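Local coordinates for protein putative S-adenosylmethionine-dependent methyltransferase (Bacteroides thetaiotaomicron, PDB 1WYZ) that probably transfers methyl groups from S-adenosylmethionine to a substrate that is not established, at residues S131-Q136 / Q192-I197; S137-G142 / Q167-I172. One frame throughout, in Å; residues are numbered along the deposited sequence.

Interaction 1. Residues S131-Q136 / Q192-I197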
# COMPACT_ATOMS: atom_id res chain seq x y z
N SER A 131 3.93 -1.44 12.33
CA SER A 131 3.57 -2.52 13.24
C SER A 131 4.75 -3.44 13.47
O SER A 131 4.89 -4.02 14.54
CB SER A 131 2.39 -3.34 12.71
OG SER A 131 2.73 -4.09 11.55
N GLY A 132 5.61 -3.56 12.47
CA GLY A 132 6.75 -4.45 12.60
C GLY A 132 6.35 -5.88 12.25
O GLY A 132 7.10 -6.83 12.47
N PHE A 133 5.14 -6.02 11.71
CA PHE A 133 4.64 -7.32 11.31
C PHE A 133 5.15 -7.64 9.91
O PHE A 133 5.80 -6.81 9.26
CB PHE A 133 3.11 -7.33 11.29
CG PHE A 133 2.49 -7.19 12.66
CD1 PHE A 133 3.16 -7.62 13.80
CD2 PHE A 133 1.19 -6.68 12.80
CE1 PHE A 133 2.55 -7.57 15.06
CE2 PHE A 133 0.57 -6.62 14.05
CZ PHE A 133 1.25 -7.07 15.19
N ASN A 134 4.84 -8.85 9.44
CA ASN A 134 5.26 -9.32 8.12
C ASN A 134 4.80 -8.40 7.00
O ASN A 134 3.60 -8.22 6.79
CB ASN A 134 4.69 -10.71 7.87
CG ASN A 134 5.32 -11.39 6.68
OD1 ASN A 134 5.77 -10.74 5.73
ND2 ASN A 134 5.37 -12.71 6.72
N GLY A 135 5.74 -7.80 6.28
CA GLY A 135 5.38 -6.91 5.20
C GLY A 135 5.50 -7.61 3.86
O GLY A 135 5.14 -7.06 2.82
N GLN A 136 6.01 -8.84 3.91
CA GLN A 136 6.20 -9.63 2.70
C GLN A 136 5.03 -10.58 2.48
O GLN A 136 5.00 -11.35 1.52
CB GLN A 136 7.53 -10.40 2.79
CG GLN A 136 7.93 -11.07 1.50
CD GLN A 136 9.44 -11.06 1.28
OE1 GLN A 136 10.20 -11.61 2.09
NE2 GLN A 136 9.89 -10.42 0.19
N GLN A 192 -1.35 -14.83 23.12
CA GLN A 192 -0.03 -14.53 22.56
C GLN A 192 -0.04 -13.90 21.17
O GLN A 192 0.97 -13.36 20.71
CB GLN A 192 0.85 -15.78 22.57
CG GLN A 192 1.28 -16.20 23.99
CD GLN A 192 2.02 -15.08 24.73
OE1 GLN A 192 2.39 -15.23 25.90
NE2 GLN A 192 2.23 -13.96 24.05
N THR A 193 -1.18 -13.97 20.49
CA THR A 193 -1.29 -13.37 19.16
C THR A 193 -1.01 -11.88 19.37
O THR A 193 -1.32 -11.34 20.44
CB THR A 193 -2.72 -13.54 18.59
OG1 THR A 193 -3.02 -14.93 18.43
CG2 THR A 193 -2.85 -12.84 17.26
N LYS A 194 -0.40 -11.23 18.38
CA LYS A 194 -0.10 -9.80 18.47
C LYS A 194 -1.14 -8.97 17.74
O LYS A 194 -1.59 -9.34 16.65
CB LYS A 194 1.28 -9.47 17.89
CG LYS A 194 2.46 -9.88 18.78
CD LYS A 194 3.77 -9.22 18.36
CE LYS A 194 4.87 -9.49 19.38
NZ LYS A 194 6.09 -8.64 19.17
N LEU A 195 -1.49 -7.85 18.35
CA LEU A 195 -2.46 -6.93 17.78
C LEU A 195 -1.87 -5.53 17.71
O LEU A 195 -1.39 -5.01 18.72
CB LEU A 195 -3.73 -6.90 18.65
CG LEU A 195 -4.56 -5.64 18.40
CD1 LEU A 195 -5.04 -5.65 16.97
CD2 LEU A 195 -5.75 -5.58 19.35
N CYS A 196 -1.91 -4.91 16.53
CA CYS A 196 -1.41 -3.56 16.36
C CYS A 196 -2.57 -2.61 16.10
O CYS A 196 -3.37 -2.83 15.18
CB CYS A 196 -0.43 -3.49 15.18
SG CYS A 196 0.12 -1.79 14.74
N ILE A 197 -2.68 -1.56 16.90
CA ILE A 197 -3.73 -0.58 16.73
C ILE A 197 -3.09 0.62 16.07
O ILE A 197 -2.08 1.12 16.56
CB ILE A 197 -4.34 -0.17 18.08
CG1 ILE A 197 -5.20 -1.31 18.63
CG2 ILE A 197 -5.15 1.12 17.93
CD1 ILE A 197 -5.59 -1.17 20.10

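Interaction 2. Residues S137-G142 / Q167-I172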
# COMPACT_ATOMS: atom_id res chain seq x y z
N SER A 137 4.05 -10.51 3.38
CA SER A 137 2.83 -11.31 3.28
C SER A 137 1.77 -10.79 4.27
O SER A 137 1.87 -11.03 5.47
CB SER A 137 3.11 -12.79 3.54
OG SER A 137 1.93 -13.57 3.41
N PHE A 138 0.78 -10.08 3.74
CA PHE A 138 -0.29 -9.52 4.56
C PHE A 138 -1.56 -9.49 3.72
O PHE A 138 -1.50 -9.61 2.49
CB PHE A 138 0.08 -8.11 5.01
CG PHE A 138 0.32 -7.16 3.87
CD1 PHE A 138 -0.74 -6.53 3.23
CD2 PHE A 138 1.63 -6.90 3.43
CE1 PHE A 138 -0.51 -5.64 2.17
CE2 PHE A 138 1.86 -6.03 2.38
CZ PHE A 138 0.79 -5.39 1.75
N ALA A 139 -2.71 -9.33 4.38
CA ALA A 139 -4.00 -9.32 3.70
C ALA A 139 -4.99 -8.32 4.31
O ALA A 139 -5.19 -8.28 5.53
CB ALA A 139 -4.60 -10.72 3.76
N PHE A 140 -5.62 -7.51 3.46
CA PHE A 140 -6.59 -6.52 3.91
C PHE A 140 -8.01 -7.04 3.66
O PHE A 140 -8.35 -7.43 2.54
CB PHE A 140 -6.39 -5.21 3.14
CG PHE A 140 -7.37 -4.12 3.51
CD1 PHE A 140 -7.35 -3.57 4.78
CD2 PHE A 140 -8.31 -3.67 2.59
CE1 PHE A 140 -8.27 -2.57 5.15
CE2 PHE A 140 -9.24 -2.67 2.95
CZ PHE A 140 -9.21 -2.13 4.24
N HIS A 141 -8.84 -7.03 4.70
CA HIS A 141 -10.21 -7.52 4.57
C HIS A 141 -11.27 -6.42 4.67
O HIS A 141 -12.46 -6.70 4.61
CB HIS A 141 -10.47 -8.58 5.64
CG HIS A 141 -9.50 -9.72 5.61
ND1 HIS A 141 -9.68 -10.85 4.84
CD2 HIS A 141 -8.32 -9.90 6.26
CE1 HIS A 141 -8.67 -11.67 5.01
NE2 HIS A 141 -7.83 -11.12 5.87
N GLY A 142 -10.84 -5.16 4.80
CA GLY A 142 -11.79 -4.06 4.90
C GLY A 142 -12.61 -4.12 6.18
O GLY A 142 -12.04 -4.07 7.28
N GLN A 167 1.15 -14.73 7.60
CA GLN A 167 0.65 -13.53 6.94
C GLN A 167 -0.13 -12.55 7.82
O GLN A 167 -1.13 -12.90 8.44
CB GLN A 167 -0.21 -13.95 5.77
CG GLN A 167 -0.73 -12.81 4.93
CD GLN A 167 -1.70 -13.33 3.90
OE1 GLN A 167 -2.89 -13.44 4.16
NE2 GLN A 167 -1.18 -13.68 2.73
N THR A 168 0.34 -11.32 7.84
CA THR A 168 -0.32 -10.27 8.59
C THR A 168 -1.77 -10.14 8.11
O THR A 168 -2.03 -10.21 6.90
CB THR A 168 0.43 -8.94 8.36
OG1 THR A 168 1.81 -9.13 8.70
CG2 THR A 168 -0.17 -7.81 9.22
N GLN A 169 -2.70 -9.97 9.04
CA GLN A 169 -4.11 -9.82 8.67
C GLN A 169 -4.58 -8.41 9.04
O GLN A 169 -4.41 -7.98 10.18
CB GLN A 169 -4.96 -10.87 9.38
CG GLN A 169 -4.52 -12.32 9.12
CD GLN A 169 -4.51 -12.74 7.64
OE1 GLN A 169 -5.52 -12.68 6.93
NE2 GLN A 169 -3.34 -13.17 7.17
N LEU A 170 -5.17 -7.69 8.08
CA LEU A 170 -5.62 -6.31 8.33
C LEU A 170 -7.09 -6.07 8.07
O LEU A 170 -7.65 -6.58 7.09
CB LEU A 170 -4.84 -5.31 7.46
CG LEU A 170 -3.33 -5.10 7.50
CD1 LEU A 170 -2.63 -6.21 6.74
CD2 LEU A 170 -3.02 -3.76 6.84
N PHE A 171 -7.71 -5.27 8.93
CA PHE A 171 -9.12 -4.92 8.78
C PHE A 171 -9.41 -3.57 9.45
O PHE A 171 -8.71 -3.17 10.39
CB PHE A 171 -10.01 -6.03 9.34
CG PHE A 171 -9.69 -6.45 10.75
CD1 PHE A 171 -10.28 -5.81 11.85
CD2 PHE A 171 -8.82 -7.51 11.00
CE1 PHE A 171 -10.02 -6.22 13.16
CE2 PHE A 171 -8.55 -7.93 12.32
CZ PHE A 171 -9.16 -7.28 13.40
N ILE A 172 -10.42 -2.86 8.97
CA ILE A 172 -10.77 -1.56 9.52
C ILE A 172 -12.16 -1.56 10.15
O ILE A 172 -12.94 -2.50 9.97
CB ILE A 172 -10.72 -0.47 8.44
CG1 ILE A 172 -11.79 -0.74 7.38
CG2 ILE A 172 -9.33 -0.42 7.82
CD1 ILE A 172 -12.06 0.42 6.42

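Interaction 1. Residues S131-Q136 / Q192-I197
F133 reaches from the turn behind helix 123-131 to strand 194-199. Its CB leaves the backbone toward the strand with CG beside the backbone N and anti to the carbonyl carbon (chi1 -67°), so the ring's far end does the touching. CE2 packs on C196 CB at 3.5 Å, whereas CZ and CE1 both rest obliquely against K194 CB, CZ at 3.6 Å. At the ring's edge CZ also comes within 4.3 Å of L195 N. One ring face has S131 O above it near the rim. A flat apolar ring suits this buried place, having no polar atom to satisfy. K194 lends its aliphatic part, CB and CD, while its extended chain carries the ammonium away. The turn itself is an ST turn: S131 OG accepts from F133 N at 3.1 Å, its strongest partner being V128 O back in the helix. G132, first past the helix, has phi 84°, where a side chain would jam against the preceding carbonyl O. C196 points its small thiol at the same turn, SG lying 3.4 Å from S131 CB. Alongside, the F133 ring meets that of Y233, and C196 also touches I208 and T210 of strand 207-212.

Interaction 2. Residues S137-G142 / Q167-I172
Strands 138-142 and 168-172 run parallel, their axes 4.5 Å apart, joined by backbone bonds that alternate from one strand to the other. T168 N gives to S137 O, A139 N to T168 O, and L170 N to A139 O at 2.6 Å, nearly along the carbonyl axis; H141 N then bonds L170 O. G142, whose positive phi favours glycine, still offers its O to I172 N. On the face with F138, F140, T168 and L170, L170 packs against the two aromatics: CD1 lies 3.7 Å from F138 CB, and the F140 ring puts CE1 3.6 Å from I172 CG2. Small A139 leaves room on the other face for a polar chain. There H141 NE2 donates in its ring plane to Q169 OE1 at 3.0 Å, nearly straight (167°). Q169, bent at chi2, is positioned by its NE2, which grips Q167 O at 2.6 Å and Q167 OE1 at 3.1 Å. Q167, extended, sends NE2 to S137 OG at 3.2 Å. An alanine at Q167 would remove the amide and probably leave Q169 less firmly held and S137 OG without this donor. S137 OG also bonds F140 O of the second subunit, whose antiparallel strand continues the sheet. Helix 150-165, the connection of this beta-alpha-beta unit, packs against H141, Q169 and F171, helix 123-131 against F138, F140 and L170, and strand 228-233 pairs with 168-173.

From the N terminus, the chain leaves the domain built on the first parallel sheet, runs through helix 123-131 and enters 131-136, the first side of interaction 1. Directly after it, strand 138-143 opens interaction 2, which closes once helix 150-165 has led back to strand 168-173, a beta-alpha-beta unit. Helix 178-188 then brings the chain to 192-197, where interaction 1 closes; interaction 2 is thus nested inside its loop. The two centres lie about 10 Å apart and meet directly, N134 O standing 2.8 Å from T168 OG1 in a probable hydrogen bond. Interaction 1 ties the exit of helix 123-131 to strand 194-199, interaction 2 the two parallel strands of the same mixed sheet.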